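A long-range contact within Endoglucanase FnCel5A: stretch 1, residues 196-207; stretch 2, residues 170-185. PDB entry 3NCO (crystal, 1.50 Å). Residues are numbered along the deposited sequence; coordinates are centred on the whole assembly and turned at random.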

# COMPACT_ATOMS: atom_id res chain seq x y z
N LYS A 196 15.64 -5.87 -11.63
CA LYS A 196 14.61 -5.72 -12.67
C LYS A 196 13.20 -6.08 -12.26
O LYS A 196 12.28 -5.95 -13.06
CB LYS A 196 14.97 -6.52 -13.94
CG LYS A 196 16.26 -6.07 -14.65
CD LYS A 196 16.59 -4.58 -14.43
CE LYS A 196 17.76 -4.16 -15.29
NZ LYS A 196 17.41 -4.32 -16.74
N ASN A 197 13.03 -6.53 -11.02
CA ASN A 197 11.71 -6.91 -10.59
C ASN A 197 11.29 -6.10 -9.39
O ASN A 197 10.75 -6.67 -8.42
CB ASN A 197 11.64 -8.43 -10.33
CG ASN A 197 11.74 -9.22 -11.62
OD1 ASN A 197 12.73 -9.91 -11.87
ND2 ASN A 197 10.71 -9.11 -12.46
N ILE A 198 11.54 -4.78 -9.41
CA ILE A 198 11.04 -3.89 -8.37
C ILE A 198 10.01 -2.88 -8.93
O ILE A 198 10.06 -2.53 -10.12
CB ILE A 198 12.15 -3.16 -7.57
CG1 ILE A 198 13.06 -2.35 -8.49
CG2 ILE A 198 12.96 -4.19 -6.74
CD1 ILE A 198 13.93 -1.26 -7.67
N ILE A 199 9.13 -2.42 -8.04
CA ILE A 199 8.21 -1.33 -8.35
C ILE A 199 8.31 -0.33 -7.22
O ILE A 199 8.40 -0.73 -6.05
CB ILE A 199 6.76 -1.89 -8.41
CG1 ILE A 199 6.64 -2.84 -9.63
CG2 ILE A 199 5.69 -0.79 -8.54
CD1 ILE A 199 5.31 -3.59 -9.71
N VAL A 200 8.25 0.96 -7.54
CA VAL A 200 8.36 1.96 -6.46
C VAL A 200 6.95 2.41 -6.15
O VAL A 200 6.10 2.52 -7.06
CB VAL A 200 9.26 3.17 -6.94
CG1 VAL A 200 9.11 4.37 -6.04
CG2 VAL A 200 10.73 2.72 -7.05
N SER A 201 6.67 2.64 -4.86
CA SER A 201 5.33 3.10 -4.49
C SER A 201 5.31 4.38 -3.66
O SER A 201 6.11 4.51 -2.75
CB SER A 201 4.64 1.97 -3.72
OG SER A 201 3.36 2.38 -3.31
N PHE A 202 4.36 5.27 -3.95
CA PHE A 202 4.13 6.45 -3.07
C PHE A 202 2.68 6.45 -2.66
O PHE A 202 1.91 5.67 -3.22
CB PHE A 202 4.52 7.80 -3.71
CG PHE A 202 3.55 8.30 -4.79
CD1 PHE A 202 2.80 9.45 -4.58
CD2 PHE A 202 3.46 7.64 -6.04
CE1 PHE A 202 1.92 9.93 -5.62
CE2 PHE A 202 2.59 8.10 -7.04
CZ PHE A 202 1.83 9.23 -6.82
N HIS A 203 2.36 7.20 -1.62
CA HIS A 203 0.99 7.35 -1.17
C HIS A 203 0.57 8.78 -1.34
O HIS A 203 1.40 9.69 -1.22
CB HIS A 203 0.91 6.99 0.29
CG HIS A 203 1.26 5.57 0.55
ND1 HIS A 203 1.35 5.06 1.82
CD2 HIS A 203 1.51 4.55 -0.30
CE1 HIS A 203 1.64 3.76 1.74
NE2 HIS A 203 1.75 3.44 0.46
N TYR A 204 -0.71 8.99 -1.63
CA TYR A 204 -1.18 10.32 -1.95
C TYR A 204 -2.40 10.71 -1.13
O TYR A 204 -3.46 10.10 -1.27
CB TYR A 204 -1.50 10.52 -3.44
CG TYR A 204 -1.55 11.99 -3.81
CD1 TYR A 204 -0.39 12.76 -3.86
CD2 TYR A 204 -2.78 12.61 -4.11
CE1 TYR A 204 -0.47 14.13 -4.18
CE2 TYR A 204 -2.87 13.94 -4.43
CZ TYR A 204 -1.72 14.69 -4.47
OH TYR A 204 -1.78 16.01 -4.82
N TYR A 205 -2.21 11.76 -0.32
CA TYR A 205 -3.28 12.30 0.52
C TYR A 205 -3.31 13.85 0.53
O TYR A 205 -3.87 14.45 1.46
CB TYR A 205 -3.04 11.83 1.94
CG TYR A 205 -3.29 10.34 2.11
CD1 TYR A 205 -4.57 9.84 2.14
CD2 TYR A 205 -2.20 9.43 2.31
CE1 TYR A 205 -4.82 8.50 2.35
CE2 TYR A 205 -2.45 8.08 2.53
CZ TYR A 205 -3.76 7.61 2.55
OH TYR A 205 -4.04 6.29 2.79
N GLU A 206 -2.76 14.48 -0.50
CA GLU A 206 -2.84 15.94 -0.60
C GLU A 206 -4.14 16.38 -1.22
O GLU A 206 -4.63 15.71 -2.15
CB GLU A 206 -1.69 16.47 -1.44
CG GLU A 206 -0.35 15.99 -0.85
CD GLU A 206 -0.24 16.33 0.62
OE1 GLU A 206 -0.61 17.45 1.04
OE2 GLU A 206 0.15 15.47 1.43
N PRO A 207 -4.69 17.51 -0.75
CA PRO A 207 -4.30 18.37 0.39
C PRO A 207 -4.58 17.62 1.69
O PRO A 207 -5.71 17.12 1.86
CB PRO A 207 -5.22 19.61 0.25
CG PRO A 207 -5.66 19.54 -1.17
CD PRO A 207 -5.82 18.10 -1.49
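Stretch 2 170-185: PSRIVIIDVPNWSNYS

Stretch 2 runs beside stretch 1 as a neighbouring parallel strand, then leaves the sheet and turns back against its far end. Residues 174-177 of stretch 2 are extended. They lie next to the strand that begins at Ile-198. The two strand axes approach to 4.5 Å and cross at -38°, with their N-to-C directions alike. Together the stretches bury 921 Å², both sides summed.

The register is regular. Ile-198 pairs with Val-174, Ile-199 with Ile-175, Val-200 with Ile-176 and Ser-201 with Asp-177. The closest of these pairs by CA atoms is Ile-199 CA to Ile-175 CA, at 4.7 Å. After Asp-177 the chain of stretch 2 departs from the strand. Asn-180, Trp-181 and Ser-182 all have positive phi, and this turn brings Ser-182 next to Phe-202, with their CA atoms 4.8 Å apart. A 3-10 segment starts at Tyr-184 and runs on past the stretch.

Backbone hydrogen bonds hold the ladder. Val-174 N donates to Asn-197 O at 3.1 Å, and Ile-199 N donates to Val-174 O at 3.2 Å. Ile-176 N donates to Ile-199 O at 2.8 Å, and Ser-201 N to Ile-176 O at 2.9 Å. Val-178 N closes the series on Ser-201 O at 3.0 Å. The bonds use alternate residues along each chain, as in parallel pairing, and reach one residue beyond the strands at Asn-197 and Val-178. The same carbonyls also receive CA-H...O contacts, such as Ile-175 CA to Ile-199 O at 3.2 Å. Beyond the ladder, His-203 N donates to Ser-182 O at 2.9 Å, so the turn takes over where the strand pairing stops.

Apolar contacts fall on both faces of the sheet. On the face of Ile-199, Ile-175 and Ser-201, Ile-199 CD1 meets Ile-173 CG2 at 3.6 Å, and Ile-199 CB lies 4.0 Å from Ile-175 CG1. Ser-201 CB packs on Ile-175 CG2 at 3.5 Å. On the face of Ile-198, Val-200 and Ile-176, Ile-198 CB is 4.3 Å from Ile-176 CG1. Val-178 reaches Val-200, with CG2 of Val-178 3.8 Å from CG1 of Val-200.

Aromatic rings of stretch 1 meet Ser-182 and Tyr-184. Phe-202 CD1 touches Tyr-184 CB at 3.6 Å. Tyr-184 CD2 lies at the edge of the Tyr-204 ring, 4.2 Å from Tyr-204 CE1. Ser-182 CB sits over one face of the His-203 ring, 4.1 Å from its centroid, in a CH-pi contact. Within stretch 2, Ser-182 OG donates a very short bond of 2.5 Å to Val-178 O, which ties the turn to the residue just after the strand.

At the start, the Asn-197 side chain lies against the backbone carbonyl of Ser-171, with Asn-197 CG 3.1 Å from Ser-171 O. At the end, Glu-206 OE2 is 3.6 Å from Asn-183 ND2. Neither pair is a hydrogen bond. Water extends the polar contact near His-203. Water 2 accepts from Tyr-184 N at 2.8 Å and donates to His-203 O at 2.5 Å. Water 1 donates to Trp-181 O at 2.8 Å and, weakly, to His-203 O at 3.3 Å.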

# COMPACT_ATOMS: atom_id res chain seq x y z
N PRO A 170 13.79 -15.41 -6.52
CA PRO A 170 14.71 -14.64 -7.37
C PRO A 170 14.05 -13.59 -8.27
O PRO A 170 14.72 -12.60 -8.63
CB PRO A 170 15.42 -15.69 -8.22
CG PRO A 170 14.76 -16.94 -7.97
CD PRO A 170 13.83 -16.85 -6.80
N SER A 171 12.78 -13.78 -8.64
CA SER A 171 12.16 -12.86 -9.62
C SER A 171 10.85 -12.20 -9.17
O SER A 171 10.29 -11.36 -9.90
CB SER A 171 11.92 -13.61 -10.96
OG SER A 171 11.01 -14.70 -10.76
N ARG A 172 10.34 -12.59 -8.00
CA ARG A 172 9.06 -12.06 -7.52
C ARG A 172 9.13 -10.55 -7.43
O ARG A 172 10.15 -9.98 -6.99
CB ARG A 172 8.68 -12.61 -6.15
CG ARG A 172 7.19 -12.32 -5.80
CD ARG A 172 6.82 -12.94 -4.45
NE ARG A 172 7.01 -14.41 -4.48
CZ ARG A 172 6.20 -15.29 -5.09
NH1 ARG A 172 5.08 -14.87 -5.70
NH2 ARG A 172 6.52 -16.57 -5.08
N ILE A 173 8.04 -9.92 -7.83
CA ILE A 173 7.97 -8.47 -7.68
C ILE A 173 8.12 -8.04 -6.21
O ILE A 173 7.41 -8.56 -5.33
CB ILE A 173 6.69 -7.93 -8.26
CG1 ILE A 173 6.69 -8.09 -9.79
CG2 ILE A 173 6.51 -6.45 -7.83
CD1 ILE A 173 7.64 -7.18 -10.52
N VAL A 174 9.01 -7.09 -5.93
CA VAL A 174 9.10 -6.52 -4.59
C VAL A 174 8.86 -5.02 -4.73
O VAL A 174 9.52 -4.34 -5.57
CB VAL A 174 10.50 -6.80 -3.98
CG1 VAL A 174 10.74 -5.98 -2.63
CG2 VAL A 174 10.66 -8.32 -3.82
N ILE A 175 7.94 -4.49 -3.91
CA ILE A 175 7.56 -3.07 -3.99
C ILE A 175 8.34 -2.32 -2.92
O ILE A 175 8.33 -2.72 -1.75
CB ILE A 175 6.05 -2.91 -3.75
CG1 ILE A 175 5.30 -3.45 -4.97
CG2 ILE A 175 5.63 -1.43 -3.52
CD1 ILE A 175 3.92 -3.90 -4.64
N ILE A 176 8.99 -1.25 -3.36
CA ILE A 176 9.80 -0.37 -2.51
C ILE A 176 9.10 0.97 -2.26
O ILE A 176 8.83 1.72 -3.21
CB ILE A 176 11.20 -0.07 -3.20
CG1 ILE A 176 11.84 -1.37 -3.66
CG2 ILE A 176 12.10 0.74 -2.31
CD1 ILE A 176 11.97 -2.46 -2.59
N ASP A 177 8.79 1.25 -1.00
CA ASP A 177 8.13 2.52 -0.64
C ASP A 177 9.08 3.69 -0.62
O ASP A 177 10.19 3.60 -0.19
CB ASP A 177 7.49 2.43 0.76
CG ASP A 177 6.15 1.56 0.73
OD1 ASP A 177 6.15 0.48 0.07
OD2 ASP A 177 5.16 1.92 1.43
N VAL A 178 8.55 4.79 -1.09
CA VAL A 178 9.17 6.12 -0.92
C VAL A 178 9.23 6.42 0.59
O VAL A 178 8.28 6.07 1.33
CB VAL A 178 8.28 7.11 -1.69
CG1 VAL A 178 8.74 8.52 -1.36
CG2 VAL A 178 8.47 6.80 -3.17
N PRO A 179 10.34 7.04 1.06
CA PRO A 179 10.50 7.30 2.51
C PRO A 179 9.69 8.53 2.94
O PRO A 179 8.85 9.02 2.16
CB PRO A 179 12.01 7.47 2.69
CG PRO A 179 12.46 8.02 1.33
CD PRO A 179 11.49 7.53 0.27
N ASN A 180 9.88 8.98 4.20
CA ASN A 180 9.11 10.11 4.76
C ASN A 180 7.61 9.96 4.53
O ASN A 180 6.93 10.81 3.93
CB ASN A 180 9.63 11.45 4.24
CG ASN A 180 9.55 12.54 5.29
OD1 ASN A 180 10.56 12.87 5.94
ND2 ASN A 180 8.36 13.11 5.47
N TRP A 181 7.10 8.85 5.04
CA TRP A 181 5.66 8.52 4.92
C TRP A 181 5.21 8.27 3.48
O TRP A 181 3.98 8.30 3.22
CB TRP A 181 4.78 9.64 5.50
CG TRP A 181 5.15 9.99 6.84
CD1 TRP A 181 5.76 11.17 7.27
CD2 TRP A 181 4.95 9.20 7.99
NE1 TRP A 181 5.93 11.12 8.62
CE2 TRP A 181 5.44 9.94 9.10
CE3 TRP A 181 4.38 7.96 8.20
CZ2 TRP A 181 5.39 9.45 10.39
CZ3 TRP A 181 4.34 7.46 9.50
CH2 TRP A 181 4.83 8.21 10.58
N SER A 182 6.16 8.08 2.56
CA SER A 182 5.81 7.81 1.16
C SER A 182 5.11 9.02 0.48
O SER A 182 4.40 8.89 -0.53
CB SER A 182 5.09 6.42 1.07
OG SER A 182 5.94 5.46 1.75
N ASN A 183 5.42 10.20 1.00
CA ASN A 183 4.90 11.43 0.40
C ASN A 183 5.61 11.68 -0.95
O ASN A 183 6.83 11.44 -1.08
CB ASN A 183 5.14 12.59 1.36
CG ASN A 183 4.75 13.94 0.76
OD1 ASN A 183 5.51 14.53 -0.02
ND2 ASN A 183 3.58 14.43 1.12
N TYR A 184 4.81 12.07 -1.95
CA TYR A 184 5.26 12.15 -3.36
C TYR A 184 6.57 12.93 -3.49
O TYR A 184 7.40 12.57 -4.32
CB TYR A 184 4.14 12.78 -4.25
CG TYR A 184 4.16 14.27 -4.12
CD1 TYR A 184 4.94 15.05 -4.97
CD2 TYR A 184 3.50 14.90 -3.06
CE1 TYR A 184 5.05 16.41 -4.81
CE2 TYR A 184 3.61 16.31 -2.87
CZ TYR A 184 4.39 17.04 -3.78
OH TYR A 184 4.55 18.40 -3.59
N SER A 185 6.76 13.96 -2.67
CA SER A 185 7.88 14.87 -2.90
C SER A 185 9.21 14.26 -2.50
O SER A 185 10.28 14.83 -2.85
CB SER A 185 7.68 16.18 -2.16
OG SER A 185 7.71 15.97 -0.78
O HOH W 1 2.10 9.94 2.03
O HOH W 2 2.04 12.11 -1.46